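Local coordinates for protein beta-N-acetylhexosaminidase (Streptomyces plicatus, PDB 1JAK) that hydrolyses terminal N-acetylhexosamine residues from glycans as a family 20 glycoside hydrolase, by substrate-assisted catalysis, at residues 314-319 with 345-350; 191-196 with 245-250; 328-333 with 354-359. All blocks are in the same frame, centred on the assembly; numbering follows the deposited sequence.

Interaction 1. Residues 314-319 with 345-350. With IFG ((2R,3R,4S,5R)-2-acetamido-3,4-dihydroxy-5-hydroxymethyl-piperidine), chain F.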
loop_
_atom_site.group_PDB
_atom_site.type_symbol
_atom_site.label_atom_id
_atom_site.label_comp_id
_atom_site.label_asym_id
_atom_site.label_seq_id
_atom_site.Cartn_x
_atom_site.Cartn_y
_atom_site.Cartn_z
ATOM N N LEU A 314 13.610 0.937 -5.710
ATOM C CA LEU A 314 13.235 1.270 -7.078
ATOM C C LEU A 314 12.826 -0.060 -7.707
ATOM O O LEU A 314 13.633 -0.982 -7.801
ATOM C CB LEU A 314 14.420 1.886 -7.827
ATOM C CG LEU A 314 14.137 2.590 -9.156
ATOM C CD1 LEU A 314 13.716 1.590 -10.218
ATOM C CD2 LEU A 314 13.071 3.645 -8.942
ATOM N N HIS A 315 11.561 -0.150 -8.111
ATOM C CA HIS A 315 10.985 -1.361 -8.700
ATOM C C HIS A 315 11.156 -1.340 -10.223
ATOM O O HIS A 315 10.724 -0.391 -10.879
ATOM C CB HIS A 315 9.489 -1.402 -8.338
ATOM C CG HIS A 315 8.892 -2.776 -8.271
ATOM N ND1 HIS A 315 8.957 -3.677 -9.314
ATOM C CD2 HIS A 315 8.147 -3.371 -7.308
ATOM C CE1 HIS A 315 8.275 -4.764 -8.998
ATOM N NE2 HIS A 315 7.772 -4.604 -7.786
ATOM N N ILE A 316 11.786 -2.373 -10.785
ATOM C CA ILE A 316 11.974 -2.430 -12.235
ATOM C C ILE A 316 11.045 -3.442 -12.909
ATOM O O ILE A 316 11.195 -3.740 -14.093
ATOM C CB ILE A 316 13.448 -2.745 -12.623
ATOM C CG1 ILE A 316 13.881 -4.095 -12.051
ATOM C CG2 ILE A 316 14.358 -1.626 -12.131
ATOM C CD1 ILE A 316 15.286 -4.510 -12.464
ATOM N N GLY A 317 10.080 -3.961 -12.153
ATOM C CA GLY A 317 9.128 -4.909 -12.712
ATOM C C GLY A 317 9.727 -6.241 -13.125
ATOM O O GLY A 317 10.304 -6.945 -12.297
ATOM N N GLY A 318 9.571 -6.595 -14.400
ATOM C CA GLY A 318 10.116 -7.853 -14.894
ATOM C C GLY A 318 9.079 -8.934 -15.139
ATOM O O GLY A 318 9.411 -10.058 -15.523
ATOM N N ASP A 319 7.815 -8.587 -14.933
ATOM C CA ASP A 319 6.713 -9.521 -15.108
ATOM C C ASP A 319 6.227 -9.632 -16.544
ATOM O O ASP A 319 6.326 -8.687 -17.330
ATOM C CB ASP A 319 5.521 -9.077 -14.267
ATOM C CG ASP A 319 4.993 -7.719 -14.704
ATOM O OD1 ASP A 319 5.781 -6.754 -14.675
ATOM O OD2 ASP A 319 3.806 -7.614 -15.089
ATOM N N LYS A 345 20.014 3.122 -5.189
ATOM C CA LYS A 345 18.786 2.504 -4.706
ATOM C C LYS A 345 18.859 0.982 -4.664
ATOM O O LYS A 345 19.772 0.369 -5.227
ATOM C CB LYS A 345 17.601 2.944 -5.572
ATOM C CG LYS A 345 17.391 4.456 -5.608
ATOM C CD LYS A 345 17.154 5.023 -4.211
ATOM C CE LYS A 345 17.072 6.546 -4.246
ATOM N NZ LYS A 345 16.870 7.136 -2.888
ATOM N N THR A 346 17.893 0.385 -3.974
ATOM C CA THR A 346 17.797 -1.062 -3.840
ATOM C C THR A 346 16.761 -1.549 -4.839
ATOM O O THR A 346 15.614 -1.108 -4.819
ATOM C CB THR A 346 17.354 -1.454 -2.419
ATOM O OG1 THR A 346 18.373 -1.074 -1.485
ATOM C CG2 THR A 346 17.106 -2.959 -2.324
ATOM N N VAL A 347 17.158 -2.470 -5.706
ATOM C CA VAL A 347 16.240 -2.970 -6.716
ATOM C C VAL A 347 15.184 -3.940 -6.195
ATOM O O VAL A 347 15.433 -4.750 -5.300
ATOM C CB VAL A 347 17.014 -3.645 -7.880
ATOM C CG1 VAL A 347 17.813 -4.820 -7.360
ATOM C CG2 VAL A 347 16.041 -4.094 -8.969
ATOM N N VAL A 348 13.987 -3.815 -6.758
ATOM C CA VAL A 348 12.870 -4.689 -6.437
ATOM C C VAL A 348 12.323 -5.091 -7.799
ATOM O O VAL A 348 12.335 -4.293 -8.733
ATOM C CB VAL A 348 11.742 -3.963 -5.676
ATOM C CG1 VAL A 348 10.634 -4.956 -5.335
ATOM C CG2 VAL A 348 12.288 -3.314 -4.408
ATOM N N GLY A 349 11.870 -6.331 -7.918
ATOM C CA GLY A 349 11.301 -6.780 -9.174
ATOM C C GLY A 349 10.257 -7.834 -8.890
ATOM O O GLY A 349 10.201 -8.357 -7.778
ATOM N N TRP A 350 9.405 -8.137 -9.865
ATOM C CA TRP A 350 8.415 -9.185 -9.658
ATOM C C TRP A 350 9.231 -10.474 -9.578
ATOM O O TRP A 350 10.393 -10.484 -9.995
ATOM C CB TRP A 350 7.407 -9.199 -10.808
ATOM C CG TRP A 350 6.584 -7.934 -10.835
ATOM C CD1 TRP A 350 6.744 -6.867 -11.669
ATOM C CD2 TRP A 350 5.509 -7.594 -9.948
ATOM N NE1 TRP A 350 5.837 -5.878 -11.357
ATOM C CE2 TRP A 350 5.066 -6.301 -10.305
ATOM C CE3 TRP A 350 4.874 -8.259 -8.888
ATOM C CZ2 TRP A 350 4.014 -5.653 -9.638
ATOM C CZ3 TRP A 350 3.825 -7.615 -8.224
ATOM C CH2 TRP A 350 3.408 -6.324 -8.605
HETATM N N1 IFG F . -0.687 -9.430 -14.176
HETATM C C2 IFG F . 0.070 -8.205 -14.541
HETATM C C3 IFG F . -0.616 -6.835 -14.143
HETATM C C4 IFG F . -2.148 -6.829 -14.328
HETATM C C5 IFG F . -2.728 -8.049 -13.608
HETATM C C6 IFG F . -4.248 -8.172 -13.647
HETATM C C7 IFG F . 1.564 -8.526 -12.611
HETATM C C8 IFG F . 2.890 -8.573 -11.897
HETATM C C9 IFG F . -2.156 -9.374 -14.129
HETATM N N2 IFG F . 1.424 -8.265 -13.945
HETATM O O7 IFG F . 0.573 -8.753 -11.932
HETATM O O3 IFG F . -0.042 -5.783 -14.907
HETATM O O4 IFG F . -2.441 -6.927 -15.721
HETATM O O6 IFG F . -4.730 -8.984 -12.581
#
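The indole of W350 stands between H315 and the bound azasugar, at the C-terminal mouth of the family 20 (beta/alpha)8 barrel. Strands 313-315 and 346-350 run parallel here, the two ends of a beta-alpha-beta unit whose connection is helix 326-342. Along the barrel wall L314 pairs with V347 and H315 with V348, and the backbone ladder ends in the bond from W350 N to G317 O. CE1 of H315 comes against one face of the indole, 3.6 Å above its plane and offset toward the rim, in an edge-to-face pair with the ring planes 51° apart. C8 of the inhibitor IFG lies over the centre of the opposite face, 3.4 Å above the plane, so its acetamide methyl rests on the aromatic floor. CG1 of V348 makes a CH-pi contact over one face of the H315 imidazole, 3.9 Å from the ring centroid. The same imidazole is held from turning by G317 N, which donates to H315 ND1 in the ring plane, and by Q365 on NE2. D319 lies alongside W350, pointing the same way, its carboxylate steeply turned against the indole plane; OD1 approaches CD1 of W350 at 3.2 Å. Indole NE1 instead bonds to E250, which helps fix the rotation of the ring. An alanine in place of W350 would probably leave the acetamide methyl without the surface it rests on, E250 OE2 without this N-H, and one side of H315 without its packing. D319 CG lies between its own backbone N and carbonyl carbon (chi1 63°), which turns the carboxylate to the ligand, where IFG N2 donates to D319 OD2 over 2.7 Å at an N-H...O angle of 163°.

Interaction 2. Residues 191-196 with 245-250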
loop_
_atom_site.group_PDB
_atom_site.type_symbol
_atom_site.label_atom_id
_atom_site.label_comp_id
_atom_site.label_asym_id
_atom_site.label_seq_id
_atom_site.Cartn_x
_atom_site.Cartn_y
_atom_site.Cartn_z
ATOM N N LEU A 191 4.048 2.517 -0.290
ATOM C CA LEU A 191 3.099 2.737 -1.374
ATOM C C LEU A 191 3.832 2.481 -2.676
ATOM O O LEU A 191 4.716 3.244 -3.067
ATOM C CB LEU A 191 2.563 4.173 -1.367
ATOM C CG LEU A 191 1.583 4.485 -2.508
ATOM C CD1 LEU A 191 0.265 3.762 -2.256
ATOM C CD2 LEU A 191 1.351 5.989 -2.610
ATOM N N HIS A 192 3.464 1.388 -3.329
ATOM C CA HIS A 192 4.055 0.983 -4.598
ATOM C C HIS A 192 3.214 1.610 -5.713
ATOM O O HIS A 192 2.008 1.394 -5.788
ATOM C CB HIS A 192 4.035 -0.555 -4.663
ATOM C CG HIS A 192 4.476 -1.141 -5.971
ATOM N ND1 HIS A 192 4.383 -2.492 -6.233
ATOM C CD2 HIS A 192 4.968 -0.574 -7.097
ATOM C CE1 HIS A 192 4.794 -2.730 -7.466
ATOM N NE2 HIS A 192 5.154 -1.583 -8.013
ATOM N N LEU A 193 3.846 2.415 -6.559
ATOM C CA LEU A 193 3.133 3.050 -7.660
ATOM C C LEU A 193 3.594 2.446 -8.980
ATOM O O LEU A 193 4.781 2.482 -9.301
ATOM C CB LEU A 193 3.390 4.562 -7.673
ATOM C CG LEU A 193 2.792 5.372 -6.518
ATOM C CD1 LEU A 193 3.217 6.836 -6.631
ATOM C CD2 LEU A 193 1.272 5.257 -6.554
ATOM N N HIS A 194 2.650 1.884 -9.731
ATOM C CA HIS A 194 2.945 1.278 -11.031
ATOM C C HIS A 194 2.799 2.437 -12.020
ATOM O O HIS A 194 1.711 2.698 -12.540
ATOM C CB HIS A 194 1.926 0.169 -11.321
ATOM C CG HIS A 194 2.298 -0.718 -12.469
ATOM N ND1 HIS A 194 3.261 -1.700 -12.369
ATOM C CD2 HIS A 194 1.826 -0.780 -13.735
ATOM C CE1 HIS A 194 3.363 -2.330 -13.528
ATOM N NE2 HIS A 194 2.504 -1.789 -14.373
ATOM N N LEU A 195 3.916 3.123 -12.263
ATOM C CA LEU A 195 3.965 4.315 -13.109
ATOM C C LEU A 195 4.018 4.156 -14.622
ATOM O O LEU A 195 3.881 5.142 -15.350
ATOM C CB LEU A 195 5.148 5.183 -12.671
ATOM C CG LEU A 195 5.117 5.711 -11.236
ATOM C CD1 LEU A 195 6.453 6.366 -10.916
ATOM C CD2 LEU A 195 3.981 6.719 -11.074
ATOM N N SER A 196 4.226 2.939 -15.105
ATOM C CA SER A 196 4.283 2.740 -16.545
ATOM C C SER A 196 3.841 1.345 -16.940
ATOM O O SER A 196 4.027 0.385 -16.197
ATOM C CB SER A 196 5.707 2.986 -17.068
ATOM O OG SER A 196 6.603 1.971 -16.638
ATOM N N LEU A 245 4.283 6.643 4.564
ATOM C CA LEU A 245 4.306 5.669 3.489
ATOM C C LEU A 245 5.527 5.992 2.643
ATOM O O LEU A 245 5.667 7.109 2.143
ATOM C CB LEU A 245 3.047 5.786 2.624
ATOM C CG LEU A 245 1.739 5.297 3.244
ATOM C CD1 LEU A 245 0.565 5.776 2.412
ATOM C CD2 LEU A 245 1.754 3.779 3.329
ATOM N N GLU A 246 6.422 5.020 2.513
ATOM C CA GLU A 246 7.621 5.178 1.699
ATOM C C GLU A 246 7.176 4.807 0.286
ATOM O O GLU A 246 6.660 3.714 0.068
ATOM C CB GLU A 246 8.707 4.222 2.200
ATOM C CG GLU A 246 10.020 4.251 1.425
ATOM C CD GLU A 246 11.079 3.373 2.074
ATOM O OE1 GLU A 246 10.701 2.445 2.820
ATOM O OE2 GLU A 246 12.286 3.603 1.835
ATOM N N VAL A 247 7.351 5.722 -0.662
ATOM C CA VAL A 247 6.932 5.467 -2.037
ATOM C C VAL A 247 7.945 4.623 -2.795
ATOM O O VAL A 247 9.131 4.947 -2.841
ATOM C CB VAL A 247 6.697 6.791 -2.807
ATOM C CG1 VAL A 247 6.362 6.500 -4.270
ATOM C CG2 VAL A 247 5.554 7.567 -2.159
ATOM N N VAL A 248 7.452 3.530 -3.371
ATOM C CA VAL A 248 8.257 2.609 -4.161
ATOM C C VAL A 248 7.749 2.735 -5.593
ATOM O O VAL A 248 6.712 2.170 -5.949
ATOM C CB VAL A 248 8.074 1.156 -3.679
ATOM C CG1 VAL A 248 8.900 0.210 -4.542
ATOM C CG2 VAL A 248 8.495 1.042 -2.220
ATOM N N PRO A 249 8.461 3.502 -6.430
ATOM C CA PRO A 249 8.038 3.678 -7.819
ATOM C C PRO A 249 8.448 2.499 -8.684
ATOM O O PRO A 249 9.479 1.877 -8.439
ATOM C CB PRO A 249 8.762 4.950 -8.227
ATOM C CG PRO A 249 10.097 4.760 -7.545
ATOM C CD PRO A 249 9.691 4.272 -6.157
ATOM N N GLU A 250 7.636 2.197 -9.690
ATOM C CA GLU A 250 7.947 1.106 -10.605
ATOM C C GLU A 250 7.873 1.542 -12.059
ATOM O O GLU A 250 6.894 2.162 -12.485
ATOM C CB GLU A 250 6.982 -0.079 -10.427
ATOM C CG GLU A 250 7.338 -1.289 -11.328
ATOM C CD GLU A 250 6.229 -2.331 -11.426
ATOM O OE1 GLU A 250 5.318 -2.325 -10.575
ATOM O OE2 GLU A 250 6.281 -3.171 -12.356
HETATM O O HOH W 1 5.225 0.259 -13.796
#
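L191 meets strand 246-250 first through its backbone: its N donates to E246 O, and its O takes the N-H of V248 at 2.8 Å. With CG anti to the backbone N (chi1 174°), the H192 ring reaches forward and across toward E250, and NE2 donates to E250 OE1 at 2.7 Å, on the anti side of the carboxylate; E444 holds ND1. L193 turns to the other face of the sheet, where CD1 packs on V247 CG1 at 3.9 Å, while its backbone bonds to V248 O and E250 N. H194 ND1 gives E250 OE1 a second hydrogen bond, 2.8 Å long, arriving from above the carboxylate plane with the ring turned 78° against it. Two donors thus grip one oxygen; D197 bonds to H194 NE2. L195 sets CD1 against P249 CB at 3.8 Å. At S196 a water donates to both S196 O and E250 O, bridging the two backbones. L191, L193, V247 and P249 share the face turned to the surrounding helices, V247 and P249 touching helix 230-242; H192, V248, H194 and E250 share the inner one. Adjacent parallel strands with helices outside are typical of the (beta/alpha)8 barrel.

Interaction 3. Residues 328-333 with 354-359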
loop_
_atom_site.group_PDB
_atom_site.type_symbol
_atom_site.label_atom_id
_atom_site.label_comp_id
_atom_site.label_asym_id
_atom_site.label_seq_id
_atom_site.Cartn_x
_atom_site.Cartn_y
_atom_site.Cartn_z
ATOM N N ASP A 328 17.284 -13.592 -23.503
ATOM C CA ASP A 328 17.393 -12.143 -23.610
ATOM C C ASP A 328 16.924 -11.486 -22.315
ATOM O O ASP A 328 17.470 -10.468 -21.895
ATOM C CB ASP A 328 16.562 -11.608 -24.782
ATOM C CG ASP A 328 17.160 -11.959 -26.135
ATOM O OD1 ASP A 328 18.404 -11.990 -26.252
ATOM O OD2 ASP A 328 16.386 -12.184 -27.084
ATOM N N PHE A 329 15.906 -12.070 -21.688
ATOM C CA PHE A 329 15.392 -11.537 -20.429
ATOM C C PHE A 329 16.509 -11.576 -19.389
ATOM O O PHE A 329 16.754 -10.592 -18.687
ATOM C CB PHE A 329 14.208 -12.376 -19.943
ATOM C CG PHE A 329 13.645 -11.931 -18.620
ATOM C CD1 PHE A 329 12.778 -10.845 -18.545
ATOM C CD2 PHE A 329 13.977 -12.604 -17.450
ATOM C CE1 PHE A 329 12.244 -10.442 -17.319
ATOM C CE2 PHE A 329 13.452 -12.210 -16.218
ATOM C CZ PHE A 329 12.582 -11.127 -16.155
ATOM N N VAL A 330 17.190 -12.714 -19.293
ATOM C CA VAL A 330 18.283 -12.859 -18.337
ATOM C C VAL A 330 19.402 -11.865 -18.644
ATOM O O VAL A 330 19.913 -11.203 -17.741
ATOM C CB VAL A 330 18.853 -14.300 -18.343
ATOM C CG1 VAL A 330 20.036 -14.399 -17.384
ATOM C CG2 VAL A 330 17.770 -15.288 -17.936
ATOM N N ALA A 331 19.778 -11.753 -19.915
ATOM C CA ALA A 331 20.830 -10.822 -20.311
ATOM C C ALA A 331 20.426 -9.391 -19.961
ATOM O O ALA A 331 21.232 -8.619 -19.438
ATOM C CB ALA A 331 21.099 -10.936 -21.813
ATOM N N PHE A 332 19.174 -9.047 -20.250
ATOM C CA PHE A 332 18.656 -7.711 -19.968
ATOM C C PHE A 332 18.744 -7.378 -18.482
ATOM O O PHE A 332 19.242 -6.315 -18.099
ATOM C CB PHE A 332 17.194 -7.606 -20.414
ATOM C CG PHE A 332 16.577 -6.256 -20.163
ATOM C CD1 PHE A 332 16.780 -5.205 -21.052
ATOM C CD2 PHE A 332 15.801 -6.035 -19.030
ATOM C CE1 PHE A 332 16.215 -3.947 -20.818
ATOM C CE2 PHE A 332 15.232 -4.781 -18.786
ATOM C CZ PHE A 332 15.440 -3.737 -19.681
ATOM N N MET A 333 18.254 -8.281 -17.644
ATOM C CA MET A 333 18.277 -8.049 -16.205
ATOM C C MET A 333 19.692 -7.987 -15.645
ATOM O O MET A 333 19.951 -7.259 -14.689
ATOM C CB MET A 333 17.459 -9.119 -15.482
ATOM C CG MET A 333 15.962 -8.971 -15.720
ATOM S SD MET A 333 15.388 -7.309 -15.273
ATOM C CE MET A 333 13.612 -7.607 -15.065
ATOM N N ALA A 354 13.721 -13.676 -10.132
ATOM C CA ALA A 354 14.402 -14.769 -9.439
ATOM C C ALA A 354 15.026 -15.728 -10.445
ATOM O O ALA A 354 15.919 -16.512 -10.108
ATOM C CB ALA A 354 13.424 -15.515 -8.539
ATOM N N GLY A 355 14.546 -15.668 -11.682
ATOM C CA GLY A 355 15.087 -16.525 -12.720
ATOM C C GLY A 355 16.145 -15.804 -13.536
ATOM O O GLY A 355 16.619 -16.330 -14.543
ATOM N N ALA A 356 16.526 -14.606 -13.099
ATOM C CA ALA A 356 17.524 -13.815 -13.812
ATOM C C ALA A 356 18.617 -13.274 -12.892
ATOM O O ALA A 356 19.049 -12.128 -13.029
ATOM C CB ALA A 356 16.848 -12.669 -14.554
ATOM N N GLU A 357 19.044 -14.106 -11.950
ATOM C CA GLU A 357 20.110 -13.768 -11.011
ATOM C C GLU A 357 19.980 -12.418 -10.303
ATOM O O GLU A 357 20.638 -11.441 -10.674
ATOM C CB GLU A 357 21.459 -13.837 -11.733
ATOM C CG GLU A 357 22.659 -13.602 -10.836
ATOM C CD GLU A 357 23.974 -13.752 -11.576
ATOM O OE1 GLU A 357 24.134 -13.120 -12.642
ATOM O OE2 GLU A 357 24.850 -14.499 -11.088
ATOM N N PRO A 358 19.132 -12.351 -9.267
ATOM C CA PRO A 358 18.943 -11.103 -8.519
ATOM C C PRO A 358 20.278 -10.648 -7.932
ATOM O O PRO A 358 21.057 -11.475 -7.448
ATOM C CB PRO A 358 17.957 -11.502 -7.424
ATOM C CG PRO A 358 17.174 -12.614 -8.051
ATOM C CD PRO A 358 18.246 -13.410 -8.754
ATOM N N VAL A 359 20.546 -9.348 -7.977
ATOM C CA VAL A 359 21.790 -8.825 -7.420
ATOM C C VAL A 359 21.696 -8.817 -5.901
ATOM O O VAL A 359 20.611 -8.941 -5.334
ATOM C CB VAL A 359 22.088 -7.384 -7.906
ATOM C CG1 VAL A 359 22.348 -7.382 -9.401
ATOM C CG2 VAL A 359 20.923 -6.460 -7.563
HETATM O O HOH W 2 20.666 -12.079 -15.141
#
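This is a small apolar contact, bridged by one water, between helix 326-342 and the loop that follows strand 346-350, on the outer part of the catalytic barrel. A356 is its centre: the methyl CB points at the helix and is met by three residues of two successive turns. M333 CB is the nearest, 3.7 Å from A356 CB. CE2 of F329 lies 3.8 Å from A356 CB, the methyl standing obliquely to the ring; CG is anti to the backbone N (chi1 178°), and from there the ring reaches to the loop. M333 CG lies above one face of that phenyl ring, so the two helix side chains pack on each other as well as on the methyl. V330 completes the group, its CA 4.1 Å from A356 CB and its CG2 resting 3.7 Å from G355 O. Where the backbones come close, with V330 CA and A356 CA 4.7 Å apart, a water donates to V330 O at 2.8 Å and to A356 O at 2.7 Å, linking helix and loop carbonyls that could not bond to each other. Further along, E357 forms a salt bridge with K334, and Q337 bonds to the backbone of E357 and V359. The loop is thereby fastened along the flank of helix 326-342 before the chain enters strand 363-366.

Interactions 1 and 2 are buried strand pairings of the same parallel barrel, and strand 313-315 lies against strand 246-250 between them: H315 N bonds to P249 O, H192 stacks on H315, and W350 ties the two contacts together. Both combine backbone ladders with inward polar or aromatic side chains, but interaction 1 touches the ligand directly, whereas in interaction 2 E250 reaches the ligand site through W350, and the nearest atoms of H194 and the ligand are about 5 Å apart. Interaction 3 lies farther out, where F329, M333 and A356 are buried but V330 and G355 are partly exposed, and relies on methyl packing and a water. It shares helix 326-342's beta-alpha-beta unit with interaction 1, M333 and F329 packing against G318, but does not touch interaction 2.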